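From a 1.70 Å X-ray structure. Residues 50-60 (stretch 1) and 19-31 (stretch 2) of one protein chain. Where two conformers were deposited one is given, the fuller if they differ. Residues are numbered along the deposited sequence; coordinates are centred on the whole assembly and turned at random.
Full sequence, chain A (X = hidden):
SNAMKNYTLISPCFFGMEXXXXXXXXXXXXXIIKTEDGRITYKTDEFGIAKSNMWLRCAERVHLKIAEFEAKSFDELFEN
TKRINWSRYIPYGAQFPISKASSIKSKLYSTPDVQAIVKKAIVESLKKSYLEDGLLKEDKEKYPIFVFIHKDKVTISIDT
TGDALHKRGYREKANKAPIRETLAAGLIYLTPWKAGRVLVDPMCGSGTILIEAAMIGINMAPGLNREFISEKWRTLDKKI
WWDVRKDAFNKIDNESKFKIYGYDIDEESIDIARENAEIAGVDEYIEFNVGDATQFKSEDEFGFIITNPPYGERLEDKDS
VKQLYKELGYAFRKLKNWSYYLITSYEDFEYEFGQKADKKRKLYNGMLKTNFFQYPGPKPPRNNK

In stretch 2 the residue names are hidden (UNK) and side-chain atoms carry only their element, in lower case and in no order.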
# COMPACT_ATOMS: atom_id res chain seq x y z
N ALA A 50 -14.75 6.36 2.17
CA ALA A 50 -14.85 5.26 3.11
C ALA A 50 -14.41 3.93 2.49
O ALA A 50 -13.60 3.18 3.06
CB ALA A 50 -16.29 5.15 3.64
N LYS A 51 -14.95 3.62 1.32
CA LYS A 51 -14.64 2.34 0.66
C LYS A 51 -13.19 2.23 0.25
O LYS A 51 -12.61 1.15 0.35
CB LYS A 51 -15.53 2.12 -0.57
CG LYS A 51 -16.88 1.49 -0.24
CD LYS A 51 -17.78 1.43 -1.47
CE LYS A 51 -17.11 0.71 -2.63
NZ LYS A 51 -18.02 0.62 -3.81
N SER A 52 -12.60 3.33 -0.22
CA SER A 52 -11.20 3.30 -0.67
C SER A 52 -10.24 3.05 0.48
O SER A 52 -9.35 2.20 0.39
CB SER A 52 -10.85 4.59 -1.41
OG SER A 52 -11.63 4.70 -2.59
N ASN A 53 -10.41 3.78 1.57
CA ASN A 53 -9.62 3.54 2.77
C ASN A 53 -9.85 2.15 3.34
O ASN A 53 -8.92 1.49 3.82
CB ASN A 53 -9.96 4.59 3.85
CG ASN A 53 -9.26 5.90 3.59
OD1 ASN A 53 -8.04 5.98 3.69
ND2 ASN A 53 -10.03 6.94 3.25
N MSE A 54 -11.09 1.67 3.27
CA MSE A 54 -11.44 0.38 3.87
C MSE A 54 -10.82 -0.79 3.11
O MSE A 54 -10.35 -1.77 3.72
CB MSE A 54 -12.95 0.20 3.89
CG MSE A 54 -13.43 -1.12 4.48
SE MSE A 54 -12.89 -1.38 6.35
CE MSE A 54 -13.15 0.37 7.02
N TRP A 55 -10.83 -0.68 1.78
CA TRP A 55 -10.62 -1.84 0.92
C TRP A 55 -9.30 -1.87 0.14
O TRP A 55 -8.82 -2.95 -0.20
CB TRP A 55 -11.80 -2.00 -0.05
CG TRP A 55 -13.02 -2.59 0.61
CD1 TRP A 55 -14.15 -1.93 1.02
CD2 TRP A 55 -13.19 -3.96 0.99
NE1 TRP A 55 -15.02 -2.81 1.61
CE2 TRP A 55 -14.46 -4.06 1.61
CE3 TRP A 55 -12.41 -5.11 0.87
CZ2 TRP A 55 -14.96 -5.27 2.08
CZ3 TRP A 55 -12.90 -6.31 1.35
CH2 TRP A 55 -14.16 -6.38 1.95
N LEU A 56 -8.72 -0.71 -0.15
CA LEU A 56 -7.52 -0.73 -0.99
C LEU A 56 -6.28 -1.25 -0.24
O LEU A 56 -5.89 -0.68 0.79
CB LEU A 56 -7.26 0.67 -1.57
CG LEU A 56 -8.36 1.19 -2.49
CD1 LEU A 56 -8.01 2.62 -2.94
CD2 LEU A 56 -8.55 0.27 -3.70
N ARG A 57 -5.67 -2.32 -0.76
CA ARG A 57 -4.50 -2.94 -0.13
C ARG A 57 -3.18 -2.42 -0.69
O ARG A 57 -2.14 -2.58 -0.04
CB ARG A 57 -4.54 -4.46 -0.31
CG ARG A 57 -5.85 -5.08 0.11
CD ARG A 57 -5.82 -6.59 -0.00
NE ARG A 57 -7.17 -7.15 0.10
CZ ARG A 57 -7.71 -7.58 1.24
NH1 ARG A 57 -7.01 -7.51 2.37
NH2 ARG A 57 -8.94 -8.06 1.23
N CYS A 58 -3.21 -1.81 -1.87
CA CYS A 58 -1.98 -1.35 -2.52
C CYS A 58 -1.80 0.17 -2.55
O CYS A 58 -0.81 0.68 -3.06
CB CYS A 58 -1.89 -1.92 -3.93
SG CYS A 58 -1.74 -3.74 -3.91
N ALA A 59 -2.77 0.89 -1.99
CA ALA A 59 -2.69 2.34 -1.90
C ALA A 59 -1.91 2.74 -0.66
O ALA A 59 -2.10 2.16 0.40
CB ALA A 59 -4.10 2.95 -1.83
N GLU A 60 -1.06 3.76 -0.77
CA GLU A 60 -0.35 4.23 0.42
C GLU A 60 -1.22 5.19 1.22
O GLU A 60 -0.99 5.40 2.40
CB GLU A 60 0.96 4.91 0.05
CG GLU A 60 1.94 4.01 -0.66
CD GLU A 60 2.38 2.83 0.18
OE1 GLU A 60 2.62 3.00 1.40
OE2 GLU A 60 2.51 1.72 -0.39
N UNK A 19 -0.61 -0.96 -11.68
CA UNK A 19 -1.53 -1.91 -12.29
C UNK A 19 -2.37 -2.66 -11.25
O UNK A 19 -3.57 -2.85 -11.45
c UNK A 19 -1.15 -2.94 -14.61
c UNK A 19 -0.77 -1.65 -15.29
c UNK A 19 -0.31 -1.92 -16.72
c UNK A 19 -0.76 -2.93 -13.15
n UNK A 19 0.86 -2.85 -16.74
N UNK A 20 -1.75 -3.08 -10.16
CA UNK A 20 -2.47 -3.78 -9.10
C UNK A 20 -3.46 -2.84 -8.43
O UNK A 20 -4.59 -3.22 -8.18
se UNK A 20 0.81 -4.99 -9.56
c UNK A 20 -1.53 -4.34 -8.04
c UNK A 20 -0.72 -5.52 -8.51
c UNK A 20 0.69 -3.10 -9.82
N UNK A 21 -3.01 -1.62 -8.14
CA UNK A 21 -3.90 -0.62 -7.51
C UNK A 21 -5.08 -0.27 -8.43
O UNK A 21 -6.22 -0.16 -7.98
c UNK A 21 -2.95 2.84 -6.01
c UNK A 21 -4.79 1.30 -5.33
c UNK A 21 -3.92 1.79 -6.49
c UNK A 21 -3.13 0.64 -7.15
N UNK A 22 -4.81 -0.10 -9.71
CA UNK A 22 -5.87 0.22 -10.66
C UNK A 22 -6.91 -0.90 -10.70
O UNK A 22 -8.11 -0.64 -10.78
c UNK A 22 -5.29 0.47 -12.04
N UNK A 23 -6.43 -2.13 -10.63
CA UNK A 23 -7.31 -3.29 -10.65
C UNK A 23 -8.22 -3.28 -9.41
O UNK A 23 -9.41 -3.56 -9.51
n UNK A 23 -3.37 -7.39 -13.18
c UNK A 23 -7.19 -5.85 -10.77
c UNK A 23 -4.12 -7.54 -12.10
c UNK A 23 -6.15 -6.98 -10.80
n UNK A 23 -5.26 -6.86 -11.96
c UNK A 23 -6.45 -4.55 -10.71
n UNK A 23 -3.71 -8.37 -11.14
N UNK A 24 -7.64 -2.96 -8.26
CA UNK A 24 -8.42 -2.89 -7.01
C UNK A 24 -9.51 -1.83 -7.10
O UNK A 24 -10.64 -2.04 -6.66
c UNK A 24 -5.95 -3.16 -4.01
c UNK A 24 -6.52 -3.55 -5.37
o UNK A 24 -5.10 -2.25 -3.94
o UNK A 24 -6.40 -3.73 -3.00
c UNK A 24 -7.52 -2.50 -5.84
N UNK A 25 -9.14 -0.67 -7.62
CA UNK A 25 -10.06 0.45 -7.76
C UNK A 25 -11.19 0.08 -8.71
O UNK A 25 -12.36 0.35 -8.45
c UNK A 25 -8.39 2.22 -7.18
c UNK A 25 -10.34 2.80 -8.69
c UNK A 25 -9.33 1.70 -8.27
c UNK A 25 -7.37 3.25 -7.70
N UNK A 26 -10.83 -0.61 -9.79
CA UNK A 26 -11.82 -1.05 -10.76
C UNK A 26 -12.79 -2.03 -10.10
O UNK A 26 -13.99 -1.98 -10.32
c UNK A 26 -12.17 -2.15 -13.02
c UNK A 26 -11.13 -1.67 -12.01
o UNK A 26 -10.31 -0.67 -12.62
N UNK A 27 -12.25 -2.92 -9.26
CA UNK A 27 -13.07 -3.92 -8.58
C UNK A 27 -14.03 -3.29 -7.56
O UNK A 27 -15.04 -3.89 -7.21
c UNK A 27 -12.20 -5.01 -7.92
c UNK A 27 -11.87 -6.16 -8.87
n UNK A 27 -12.85 -6.58 -9.66
o UNK A 27 -10.74 -6.67 -8.87
N UNK A 28 -13.72 -2.08 -7.09
CA UNK A 28 -14.64 -1.34 -6.22
C UNK A 28 -15.75 -0.68 -7.03
O UNK A 28 -16.70 -0.13 -6.47
c UNK A 28 -13.61 -1.67 -3.39
c UNK A 28 -13.90 -0.27 -5.41
c UNK A 28 -12.33 0.46 -3.60
c UNK A 28 -12.91 -0.74 -4.35
N UNK A 29 -15.61 -0.72 -8.35
CA UNK A 29 -16.62 -0.17 -9.24
C UNK A 29 -16.34 1.25 -9.69
O UNK A 29 -17.20 1.90 -10.27
N UNK A 30 -15.12 1.73 -9.44
CA UNK A 30 -14.82 3.14 -9.73
C UNK A 30 -14.08 3.37 -11.04
O UNK A 30 -13.32 2.52 -11.51
c UNK A 30 -14.81 3.78 -7.28
c UNK A 30 -14.05 3.80 -8.59
c UNK A 30 -14.88 3.44 -4.89
c UNK A 30 -14.18 3.45 -6.08
c UNK A 30 -16.22 3.77 -4.89
o UNK A 30 -16.95 3.78 -3.73
c UNK A 30 -16.86 4.10 -6.07
c UNK A 30 -16.16 4.11 -7.25
N UNK A 31 -14.32 4.55 -11.61
CA UNK A 31 -13.72 4.94 -12.88
C UNK A 31 -12.33 5.53 -12.67
O UNK A 31 -12.15 6.48 -11.91
c UNK A 31 -14.89 7.63 -15.45
o UNK A 31 -15.75 8.17 -14.73
c UNK A 31 -14.11 6.45 -14.91
c UNK A 31 -14.63 5.98 -13.56
o UNK A 31 -14.63 8.03 -16.61
O HOH W 1 -9.25 -4.29 -2.59

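Position 19 carries four carbons in a row ending in a nitrogen, exposed and remote from stretch 1; this is K19. At position 20 an unbranched chain of two carbons, a selenium and a terminal carbon identifies selenomethionine, M20, whose CB lies 4.2 Å from C58 SG while the end of the chain leads away. Position 21 has four carbons forked at the second, the mark of leucine. L21 starts sideways, but its end comes nearer stretch 1, placing CD1 3.9 Å from A59 CB and 4.2 Å from L56 CD1. The single carbon at position 22 points away and touches nothing on stretch 1: A22. Three carbons, a nitrogen and a carbon bearing two more nitrogens make position 23 an arginine, R23, exposed and out of reach.

At position 24 three carbons end in two oxygens, and both oxygens meet backbone nitrogens of stretch 1, as a carboxylate acceptor would. This is E24: OE1 accepts from R57 N at 2.7 Å, nearly in line, and OE2 from C58 N at 2.8 Å. Position 25, four carbons forked at the first with one arm two carbons long, is I25; its CG1 is 4.0 Å from L56 CD2. One carbon bearing an oxygen and a carbon defines position 26 as T26, which faces no part of stretch 1 and bonds back to its own helix, OG1 to A22 O at 2.9 Å. Position 27 has two carbons, the second carrying an oxygen and a nitrogen; it is N27, exposed and without contact.

Four carbons forked at the second recur at position 28, packed against W55 and L56. In L28, CD2 lies 3.8 Å from W55 CB and CD1 3.8 Å from L56 CD2. Position 29 has no side-chain atoms. Its positive phi, in a Schellman motif, would jam a CB against the preceding carbonyl oxygen, so G29 suits the turn. A six-carbon ring bearing one oxygen shows position 30 to be Y30; its OH is 3.3 Å from K51 CE. Position 31, three carbons ending in two oxygens, is E31, exposed and beyond reach.

The contact joins apolar packing to a polar anchor. L56, just past its helix, packs against L21, I25 and L28, while the E24 carboxylate receives the successive amides of R57 and C58, holding the loop. Water 1 donates to E24 OE1 (2.9 Å) and W55 O (2.8 Å), linking these two acceptors. Farther along, K51 NZ donates to L28 O at 3.1 Å, tying the lysine to the end of the turn.

Stretch 2, residues 19-31: KMLAREITNLGYE
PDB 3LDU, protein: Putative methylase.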